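Local coordinates for putative exported protein (Bordetella pertussis, PDB 2DVZ), which probably serves as a periplasmic solute receptor of the Bug family, binding glutamate for uptake by a tripartite tricarboxylate-type transporter, at residues V23-A28 with M52-K57; S149-V154 with H172-G177; K104-V109 with G244-K249; K143-S148 with G188-I193. All coordinates share one frame; numbering follows the deposited sequence.

Contact 1: V23-A28 with M52-K57. With GLU (glutamic acid), chain G.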
# COMPACT_ATOMS: atom_id res chain seq x y z
N VAL A 23 3.12 -14.08 9.89
CA VAL A 23 3.30 -12.93 9.04
C VAL A 23 2.25 -11.91 9.43
O VAL A 23 1.06 -12.13 9.28
CB VAL A 23 3.20 -13.27 7.54
CG1 VAL A 23 3.46 -11.96 6.66
CG2 VAL A 23 4.23 -14.38 7.18
N ILE A 24 2.72 -10.79 9.94
CA ILE A 24 1.86 -9.73 10.38
C ILE A 24 1.58 -8.75 9.24
O ILE A 24 2.49 -8.13 8.68
CB ILE A 24 2.44 -8.99 11.63
CG1 ILE A 24 2.58 -9.94 12.84
CG2 ILE A 24 1.57 -7.78 12.03
CD1 ILE A 24 3.45 -9.28 14.05
N VAL A 25 0.29 -8.60 8.95
CA VAL A 25 -0.21 -7.60 8.03
C VAL A 25 -0.78 -6.42 8.85
O VAL A 25 -1.79 -6.57 9.54
CB VAL A 25 -1.24 -8.25 7.03
CG1 VAL A 25 -2.03 -7.21 6.23
CG2 VAL A 25 -0.50 -9.19 6.12
N PRO A 26 -0.11 -5.26 8.78
CA PRO A 26 -0.50 -4.11 9.60
C PRO A 26 -1.78 -3.39 9.12
O PRO A 26 -1.98 -2.23 9.43
CB PRO A 26 0.74 -3.23 9.53
CG PRO A 26 1.23 -3.48 8.10
CD PRO A 26 1.06 -4.95 7.95
N PHE A 27 -2.67 -4.10 8.42
CA PHE A 27 -3.92 -3.54 7.95
C PHE A 27 -5.02 -4.57 8.03
O PHE A 27 -4.76 -5.76 8.08
CB PHE A 27 -3.78 -3.02 6.52
CG PHE A 27 -3.02 -1.75 6.43
CD1 PHE A 27 -3.64 -0.53 6.79
CD2 PHE A 27 -1.68 -1.75 6.06
CE1 PHE A 27 -2.94 0.65 6.76
CE2 PHE A 27 -0.97 -0.54 6.01
CZ PHE A 27 -1.61 0.67 6.36
N ALA A 28 -6.26 -4.10 8.02
CA ALA A 28 -7.46 -4.95 8.03
C ALA A 28 -7.49 -5.90 6.82
O ALA A 28 -6.83 -5.64 5.81
CB ALA A 28 -8.71 -4.05 8.03
N MSE A 52 3.01 -20.35 6.58
CA MSE A 52 3.17 -18.94 6.86
C MSE A 52 1.79 -18.41 7.15
O MSE A 52 0.94 -18.39 6.28
CB MSE A 52 3.77 -18.23 5.66
CG MSE A 52 5.22 -18.60 5.44
SE MSE A 52 5.94 -17.54 4.01
CE MSE A 52 6.89 -16.13 5.00
N VAL A 53 1.57 -18.00 8.39
CA VAL A 53 0.22 -17.72 8.83
C VAL A 53 0.04 -16.22 8.97
O VAL A 53 0.70 -15.57 9.76
CB VAL A 53 -0.11 -18.53 10.13
CG1 VAL A 53 -1.53 -18.30 10.59
CG2 VAL A 53 0.09 -20.00 9.86
N VAL A 54 -0.87 -15.68 8.17
CA VAL A 54 -1.15 -14.24 8.15
C VAL A 54 -1.99 -13.84 9.37
O VAL A 54 -2.99 -14.50 9.71
CB VAL A 54 -1.85 -13.82 6.82
CG1 VAL A 54 -2.34 -12.38 6.85
CG2 VAL A 54 -0.93 -14.03 5.61
N GLU A 55 -1.54 -12.77 10.01
CA GLU A 55 -2.21 -12.15 11.13
C GLU A 55 -2.52 -10.74 10.72
O GLU A 55 -1.61 -9.98 10.37
CB GLU A 55 -1.25 -12.08 12.34
CG GLU A 55 -1.29 -13.30 13.21
CD GLU A 55 -0.15 -13.34 14.24
OE1 GLU A 55 0.28 -12.29 14.76
OE2 GLU A 55 0.29 -14.46 14.53
N ASN A 56 -3.78 -10.36 10.76
CA ASN A 56 -4.12 -8.99 10.44
C ASN A 56 -4.15 -8.19 11.73
O ASN A 56 -4.90 -8.53 12.65
CB ASN A 56 -5.45 -8.92 9.68
CG ASN A 56 -5.36 -9.53 8.26
OD1 ASN A 56 -5.64 -10.72 8.05
ND2 ASN A 56 -4.98 -8.71 7.30
N LYS A 57 -3.32 -7.15 11.79
CA LYS A 57 -3.26 -6.24 12.92
C LYS A 57 -3.43 -4.78 12.47
O LYS A 57 -2.48 -4.00 12.47
CB LYS A 57 -1.94 -6.39 13.70
CG LYS A 57 -1.59 -7.81 14.16
CD LYS A 57 -2.45 -8.24 15.34
CE LYS A 57 -2.46 -9.78 15.51
NZ LYS A 57 -1.05 -10.35 15.65
N GLU G . -2.48 2.08 2.73
CA GLU G . -1.68 0.84 2.84
C GLU G . -0.35 0.95 2.12
O GLU G . -0.03 0.26 1.15
CB GLU G . -2.50 -0.37 2.42
CG GLU G . -3.92 -0.34 3.02
CD GLU G . -4.51 -1.70 3.26
OE1 GLU G . -3.80 -2.69 2.99
OE2 GLU G . -5.69 -1.79 3.76
OXT GLU G . 0.49 1.75 2.56
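V23, I24 and V25 pair in parallel with V54, E55 and N56. V23 N donates to V53 O (2.8 Å), E55 N to V23 O, V25 N to E55 O (2.7 Å) and K57 N to V25 O. Beyond the end of strand 21-25 a side chain takes over: N56 ND2 donates to F27 O at 3.1 Å, 167° at the hydrogen, with the acceptor close to the amide plane. On this face V25 lies beside N56, CG1 3.5 Å from ND2, while V25 CG2 meets V54 CG1. On the other face I24 CG2 touches K57 CG at 3.8 Å. K57 bends at chi2 (-75°) and chi4 (55°), bringing NZ back to E55 OE1 (2.5 Å) in a salt bridge. F27 lays one ring face against the bound glutamate, whose CG sits 3.7 Å above the ring centre. In the second shell, R38 and D34 hold the N56 amide, and R22 and E68 add salt bridges to E55 and K57. Strands 21-25 and 52-56, joined by helix 32-48, form a beta-alpha-beta unit; the helix packs on V25 and V54, and strand 78-82 flanks 21-25 on its other edge.

Contact 2: S149-V154 with H172-G177. With GLU (glutamic acid), chain G.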
# COMPACT_ATOMS: atom_id res chain seq x y z
N SER A 149 -7.00 4.46 4.09
CA SER A 149 -6.68 3.30 4.92
C SER A 149 -6.17 3.70 6.30
O SER A 149 -5.74 2.83 7.04
CB SER A 149 -5.59 2.47 4.24
OG SER A 149 -4.38 3.24 4.15
N GLY A 150 -6.13 5.00 6.61
CA GLY A 150 -5.76 5.48 7.93
C GLY A 150 -5.09 6.84 7.95
O GLY A 150 -4.40 7.24 6.99
N THR A 151 -5.23 7.53 9.09
CA THR A 151 -4.76 8.90 9.24
C THR A 151 -3.28 9.15 8.95
O THR A 151 -2.92 10.24 8.45
CB THR A 151 -5.11 9.46 10.62
OG1 THR A 151 -6.54 9.52 10.72
CG2 THR A 151 -4.49 10.88 10.83
N CYS A 152 -2.42 8.20 9.27
CA CYS A 152 -0.99 8.42 9.07
C CYS A 152 -0.43 7.55 7.93
O CYS A 152 0.79 7.34 7.83
CB CYS A 152 -0.23 8.22 10.40
SG CYS A 152 -0.51 9.62 11.57
N GLY A 153 -1.34 7.08 7.08
CA GLY A 153 -1.01 6.18 6.01
C GLY A 153 -0.81 6.89 4.70
O GLY A 153 -1.17 8.07 4.56
N VAL A 154 -0.27 6.14 3.72
CA VAL A 154 -0.01 6.68 2.40
C VAL A 154 -1.24 7.17 1.62
O VAL A 154 -1.11 8.04 0.77
CB VAL A 154 0.87 5.70 1.52
CG1 VAL A 154 0.12 4.50 1.14
CG2 VAL A 154 1.38 6.42 0.29
N HIS A 172 -11.49 14.12 4.30
CA HIS A 172 -10.88 12.85 4.63
C HIS A 172 -11.69 12.05 5.62
O HIS A 172 -12.07 12.55 6.66
CB HIS A 172 -9.47 13.07 5.19
CG HIS A 172 -8.81 11.80 5.63
ND1 HIS A 172 -8.19 11.69 6.86
CD2 HIS A 172 -8.69 10.60 5.03
CE1 HIS A 172 -7.69 10.46 6.98
NE2 HIS A 172 -7.98 9.78 5.88
N VAL A 173 -11.99 10.81 5.27
CA VAL A 173 -12.56 9.88 6.21
C VAL A 173 -11.65 8.66 6.28
O VAL A 173 -11.61 7.85 5.32
CB VAL A 173 -13.99 9.41 5.83
CG1 VAL A 173 -14.54 8.46 6.93
CG2 VAL A 173 -14.95 10.62 5.58
N PRO A 174 -10.92 8.51 7.41
CA PRO A 174 -10.03 7.34 7.59
C PRO A 174 -10.79 6.05 7.88
O PRO A 174 -11.82 6.09 8.51
CB PRO A 174 -9.20 7.71 8.83
CG PRO A 174 -10.08 8.75 9.62
CD PRO A 174 -10.91 9.47 8.55
N TYR A 175 -10.24 4.92 7.46
CA TYR A 175 -10.76 3.62 7.82
C TYR A 175 -9.61 2.82 8.40
O TYR A 175 -8.45 3.24 8.33
CB TYR A 175 -11.37 2.91 6.58
CG TYR A 175 -12.63 3.59 6.08
CD1 TYR A 175 -13.90 3.09 6.42
CD2 TYR A 175 -12.57 4.78 5.31
CE1 TYR A 175 -15.07 3.73 6.01
CE2 TYR A 175 -13.73 5.43 4.88
CZ TYR A 175 -14.98 4.89 5.23
OH TYR A 175 -16.15 5.53 4.79
N LYS A 176 -9.94 1.67 8.97
CA LYS A 176 -8.93 0.71 9.51
C LYS A 176 -8.03 -0.02 8.44
O LYS A 176 -7.02 -0.78 8.75
CB LYS A 176 -9.63 -0.26 10.47
CG LYS A 176 -8.74 -0.81 11.56
CD LYS A 176 -9.56 -1.58 12.57
CE LYS A 176 -8.66 -2.20 13.59
NZ LYS A 176 -9.26 -2.18 14.96
N GLY A 177 -8.35 0.28 7.19
CA GLY A 177 -7.59 -0.10 6.03
C GLY A 177 -8.54 0.13 4.85
O GLY A 177 -9.68 0.49 5.06
N GLU G . -2.48 2.08 2.73
CA GLU G . -1.68 0.84 2.84
C GLU G . -0.35 0.95 2.12
O GLU G . -0.03 0.26 1.15
CB GLU G . -2.50 -0.37 2.42
CG GLU G . -3.92 -0.34 3.02
CD GLU G . -4.51 -1.70 3.26
OE1 GLU G . -3.80 -2.69 2.99
OE2 GLU G . -5.69 -1.79 3.76
OXT GLU G . 0.49 1.75 2.56
O HOH W 1 -7.81 11.96 9.79
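S149 and G177 bring two loops together beside the bound glutamate, their CA atoms 3.7 Å apart. The S149 side chain can be followed outward. CB lies 3.5 Å from both N and CG of the ligand; OG, placed between the backbone N and the carbonyl carbon (chi1 64°), then accepts a hydrogen bond of 2.6 Å from the ligand amino group. T33, S85 and the backbone N of S178 supply further hydrogen bonds to the ligand. G177 CA approaches ligand OE2 at 3.4 Å; the bare CA lets the ligand carboxylate come this close. V154 also borders the ligand, through CG1 near OXT.

Away from the pocket, T151 and P174 lie side by side and point the same way, with OG1 3.7 Å from P174 CB. T151 CA reaches the edge of the H172 ring, near its plane, 4.0 Å from CE1. A water bridges the two residues: it bonds T151 OG1 at 2.9 Å and accepts a weak bond from H172 ND1. The other ring nitrogen, NE2, is hydrogen-bonded to S148 OG. The G150-G153 type I turn, with G153 N bonded to G150 O, reverses the chain before helix 154-166, while C152 ties the turn to C93 by a disulfide. G153 and G177 are the N-cap residues of helices 154-166 and 178-187; the contact itself, through S149-T151, lies between the loops leading to them, next to the parallel strands 145-148 and 171-174.

Contact 3: K104-V109 with G244-K249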
# COMPACT_ATOMS: atom_id res chain seq x y z
N LYS A 104 15.80 1.37 11.45
CA LYS A 104 16.64 0.74 12.47
C LYS A 104 16.01 -0.49 13.13
O LYS A 104 16.72 -1.30 13.71
CB LYS A 104 17.05 1.75 13.57
CG LYS A 104 17.68 3.09 13.11
CD LYS A 104 19.01 2.93 12.30
CE LYS A 104 20.26 3.32 13.13
NZ LYS A 104 21.49 2.47 12.84
N ASP A 105 14.69 -0.66 13.07
CA ASP A 105 14.07 -1.80 13.77
C ASP A 105 13.72 -2.97 12.92
O ASP A 105 13.21 -3.96 13.43
CB ASP A 105 12.81 -1.37 14.54
CG ASP A 105 13.11 -0.38 15.63
OD1 ASP A 105 14.29 -0.32 16.05
OD2 ASP A 105 12.18 0.34 16.05
N PHE A 106 13.96 -2.86 11.62
CA PHE A 106 13.66 -3.97 10.70
C PHE A 106 14.85 -4.37 9.86
O PHE A 106 15.58 -3.53 9.40
CB PHE A 106 12.44 -3.62 9.83
CG PHE A 106 11.20 -3.43 10.63
CD1 PHE A 106 10.56 -4.54 11.18
CD2 PHE A 106 10.73 -2.14 10.96
CE1 PHE A 106 9.44 -4.37 11.97
CE2 PHE A 106 9.60 -1.97 11.77
CZ PHE A 106 8.96 -3.08 12.26
N GLN A 107 15.00 -5.68 9.68
CA GLN A 107 15.84 -6.23 8.62
C GLN A 107 14.93 -6.45 7.39
O GLN A 107 14.01 -7.27 7.42
CB GLN A 107 16.54 -7.55 9.09
CG GLN A 107 17.22 -8.37 7.97
CD GLN A 107 18.33 -7.59 7.28
OE1 GLN A 107 19.23 -7.16 7.93
NE2 GLN A 107 18.22 -7.37 5.99
N PRO A 108 15.21 -5.71 6.28
CA PRO A 108 14.50 -6.02 5.02
C PRO A 108 14.85 -7.37 4.41
O PRO A 108 15.99 -7.79 4.44
CB PRO A 108 14.94 -4.91 4.08
CG PRO A 108 15.45 -3.83 4.98
CD PRO A 108 16.11 -4.58 6.13
N VAL A 109 13.84 -8.05 3.85
CA VAL A 109 14.07 -9.30 3.18
C VAL A 109 14.01 -9.08 1.66
O VAL A 109 14.98 -9.39 0.94
CB VAL A 109 13.05 -10.36 3.65
CG1 VAL A 109 13.21 -11.64 2.85
CG2 VAL A 109 13.23 -10.62 5.19
N GLY A 244 6.44 -5.53 0.71
CA GLY A 244 7.58 -6.40 0.89
C GLY A 244 7.62 -7.10 2.24
O GLY A 244 6.70 -6.97 3.05
N LEU A 245 8.71 -7.83 2.47
CA LEU A 245 8.81 -8.69 3.62
C LEU A 245 9.90 -8.16 4.55
O LEU A 245 10.97 -7.79 4.11
CB LEU A 245 9.06 -10.14 3.18
CG LEU A 245 8.92 -11.22 4.26
CD1 LEU A 245 7.50 -11.35 4.92
CD2 LEU A 245 9.32 -12.53 3.68
N LEU A 246 9.59 -8.12 5.84
CA LEU A 246 10.47 -7.57 6.87
C LEU A 246 10.64 -8.61 7.94
O LEU A 246 9.71 -9.36 8.28
CB LEU A 246 9.83 -6.34 7.52
CG LEU A 246 9.56 -5.12 6.61
CD1 LEU A 246 8.76 -4.04 7.37
CD2 LEU A 246 10.87 -4.54 5.92
N ALA A 247 11.85 -8.66 8.48
CA ALA A 247 12.12 -9.36 9.73
C ALA A 247 12.63 -8.34 10.79
O ALA A 247 13.11 -7.23 10.43
CB ALA A 247 13.15 -10.48 9.51
N PRO A 248 12.54 -8.72 12.08
CA PRO A 248 13.13 -7.82 13.08
C PRO A 248 14.62 -7.63 12.84
O PRO A 248 15.31 -8.52 12.30
CB PRO A 248 12.86 -8.54 14.43
CG PRO A 248 11.74 -9.55 14.12
CD PRO A 248 11.96 -9.94 12.69
N LYS A 249 15.11 -6.46 13.21
CA LYS A 249 16.56 -6.21 13.17
C LYS A 249 17.33 -7.31 13.97
O LYS A 249 16.96 -7.68 15.09
CB LYS A 249 16.86 -4.81 13.72
CG LYS A 249 18.35 -4.37 13.62
CD LYS A 249 18.72 -3.69 12.25
CE LYS A 249 19.78 -2.55 12.47
NZ LYS A 249 19.55 -1.67 13.75
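Q107 and A247 form the hydrogen-bonded pair of an antiparallel ladder whose short strand axes approach to 4.4 Å with their directions 145° apart. Q107 N donates to A247 O, at 2.6 Å and bent to 142° at the hydrogen, whereas A247 N to Q107 O is straighter; V109 N to L245 O and K249 N to D105 O extend the series. F106 and L246 cross on one side of the ladder: L246 CD1 stands 4.1 Å above one face of the F106 ring, offset toward its rim, while A247 O lies at the ring edge. The pairing ties strand 106-121 to strand 241-248 within the large mixed sheet of this periplasmic-binding-protein fold; strand 78-82 borders 241-248 on its other edge. V109 and L245 lie side by side, CB to CB 4.0 Å, and V109 CG2 approaches A247 CB. At the exposed end K249, bent at chi2 (87°) and beyond, curls its aliphatic chain round K104 O, CB to CE all 3.4 to 3.5 Å away; NZ donates to that oxygen at 2.9 Å, on an in-plane lone pair. Helices 288-307 and 253-267 cover the two faces, F291 touching P108 and L246, L259 touching V109.

Contact 4: K143-S148 with G188-I193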
# COMPACT_ATOMS: atom_id res chain seq x y z
N LYS A 143 -17.60 19.59 -0.05
CA LYS A 143 -18.86 18.82 -0.09
C LYS A 143 -18.71 17.32 -0.33
O LYS A 143 -19.58 16.51 0.06
CB LYS A 143 -19.78 19.40 -1.15
CG LYS A 143 -20.36 20.74 -0.70
CD LYS A 143 -21.09 21.45 -1.79
CE LYS A 143 -22.56 21.27 -1.62
NZ LYS A 143 -23.20 22.24 -2.54
N TYR A 144 -17.62 16.93 -0.97
CA TYR A 144 -17.37 15.51 -1.21
C TYR A 144 -16.40 15.02 -0.15
O TYR A 144 -15.57 15.80 0.37
CB TYR A 144 -16.77 15.28 -2.62
CG TYR A 144 -17.80 15.36 -3.73
CD1 TYR A 144 -18.60 14.26 -4.04
CD2 TYR A 144 -17.99 16.53 -4.47
CE1 TYR A 144 -19.55 14.30 -5.04
CE2 TYR A 144 -18.96 16.59 -5.47
CZ TYR A 144 -19.73 15.46 -5.76
OH TYR A 144 -20.67 15.43 -6.77
N SER A 145 -16.49 13.74 0.15
CA SER A 145 -15.54 13.12 1.04
C SER A 145 -14.86 11.90 0.40
O SER A 145 -15.36 11.29 -0.57
CB SER A 145 -16.25 12.70 2.31
OG SER A 145 -17.15 11.66 1.97
N TYR A 146 -13.71 11.55 0.96
CA TYR A 146 -12.91 10.48 0.44
C TYR A 146 -12.46 9.63 1.60
O TYR A 146 -12.25 10.14 2.71
CB TYR A 146 -11.70 11.01 -0.34
CG TYR A 146 -10.51 11.56 0.45
CD1 TYR A 146 -9.43 10.72 0.83
CD2 TYR A 146 -10.43 12.93 0.77
CE1 TYR A 146 -8.31 11.24 1.53
CE2 TYR A 146 -9.32 13.45 1.46
CZ TYR A 146 -8.26 12.60 1.82
OH TYR A 146 -7.16 13.16 2.48
N GLY A 147 -12.30 8.34 1.32
CA GLY A 147 -11.82 7.38 2.26
C GLY A 147 -10.36 7.08 2.02
O GLY A 147 -9.85 7.19 0.90
N SER A 148 -9.69 6.73 3.13
CA SER A 148 -8.32 6.27 3.16
C SER A 148 -8.21 5.01 4.05
O SER A 148 -9.19 4.55 4.68
CB SER A 148 -7.42 7.39 3.68
OG SER A 148 -7.50 7.49 5.11
N GLY A 188 -21.51 4.19 -1.37
CA GLY A 188 -21.87 5.58 -1.52
C GLY A 188 -21.77 6.37 -0.22
O GLY A 188 -22.10 7.56 -0.19
N GLN A 189 -21.31 5.73 0.86
CA GLN A 189 -21.17 6.46 2.14
C GLN A 189 -20.00 7.47 2.03
O GLN A 189 -19.96 8.45 2.77
CB GLN A 189 -21.01 5.51 3.34
CG GLN A 189 -22.29 4.72 3.68
CD GLN A 189 -22.49 3.50 2.77
OE1 GLN A 189 -21.57 3.10 2.06
NE2 GLN A 189 -23.67 2.92 2.80
N ILE A 190 -19.08 7.22 1.10
CA ILE A 190 -18.05 8.20 0.69
C ILE A 190 -18.16 8.20 -0.84
O ILE A 190 -18.48 7.17 -1.42
CB ILE A 190 -16.60 7.82 1.19
CG1 ILE A 190 -16.28 6.37 0.80
CG2 ILE A 190 -16.47 8.03 2.71
CD1 ILE A 190 -14.92 5.83 1.21
N GLU A 191 -17.95 9.34 -1.48
CA GLU A 191 -18.08 9.46 -2.93
C GLU A 191 -16.76 9.04 -3.63
O GLU A 191 -16.76 8.47 -4.72
CB GLU A 191 -18.53 10.90 -3.32
CG GLU A 191 -19.91 11.44 -2.67
CD GLU A 191 -19.92 11.75 -1.10
OE1 GLU A 191 -18.90 12.16 -0.48
OE2 GLU A 191 -21.04 11.61 -0.49
N LEU A 192 -15.64 9.33 -2.97
CA LEU A 192 -14.29 9.12 -3.49
C LEU A 192 -13.54 8.13 -2.61
O LEU A 192 -13.84 7.97 -1.41
CB LEU A 192 -13.49 10.45 -3.52
CG LEU A 192 -13.70 11.56 -4.58
CD1 LEU A 192 -15.17 12.08 -4.77
CD2 LEU A 192 -12.75 12.71 -4.31
N ILE A 193 -12.56 7.46 -3.21
CA ILE A 193 -11.62 6.66 -2.46
C ILE A 193 -10.25 6.85 -3.06
O ILE A 193 -10.10 6.89 -4.28
CB ILE A 193 -12.01 5.16 -2.40
CG1 ILE A 193 -11.15 4.41 -1.35
CG2 ILE A 193 -12.02 4.50 -3.81
CD1 ILE A 193 -11.41 2.95 -1.23
O HOH W 2 -21.05 14.53 0.60
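A parallel strand pairing, extended at its start by a carboxylate, joins Y146 and G147 to L192 and I193 in the domain that also holds strand 171-174. L192 N donates to S145 O (3.1 Å) nearly along the C=O axis, and G147 N donates to L192 O at 3.2 Å from above the carbonyl plane. Y146 CB and L192 CB pack 3.7 Å apart on one face. On the other face, I190 CD1 packs directly on the CA of G147 (3.6 Å), which has no side chain in the way.

Ahead of the bridges, E191 folds at chi2 (70°) and turns its carboxylate onto S145. OE1 takes two bonds from that one residue, from the backbone N (2.9 Å) and from OG (3.1 Å), the latter on the syn side and tilted out of the carboxylate plane. The two bonds fix the rotation of the carboxylate against S145. A water that donates to K143 O also donates weakly to OE2. E191 CB and CG press on the edge of the Y144 ring at CD1 (3.4 Å), with ring and carboxylate planes 71° apart. Y146 OH is hydrogen-bonded to E160.

Strand 145-148 lies between 171-174 and 192-196, all three parallel, with helices 154-166 and 178-187 in the connections: the alternating beta-alpha layout of a domain in the periplasmic binding protein fold.

How the contacts relate
The bound glutamate lies between contacts 1 and 2, which both touch it and also meet directly: F27 CE1 is 3.6 Å from S149 O, although the contact centres are about 17 Å apart. This placement fits a ligand held in the cleft between two lobes. Contact 4 adjoins contact 2, centres about 12 Å apart, but is farther from the ligand (I193 side chain about 9 Å from it); strands 145-148 and 171-174 connect the two. Contact 3 is on the other side of the chain centre from contact 4, with centres about 34 Å apart, yet strand 106-121 runs from contact 3 to strand 192-196. Along the chain, contact 2 nests inside contact 4, and both inside contact 3.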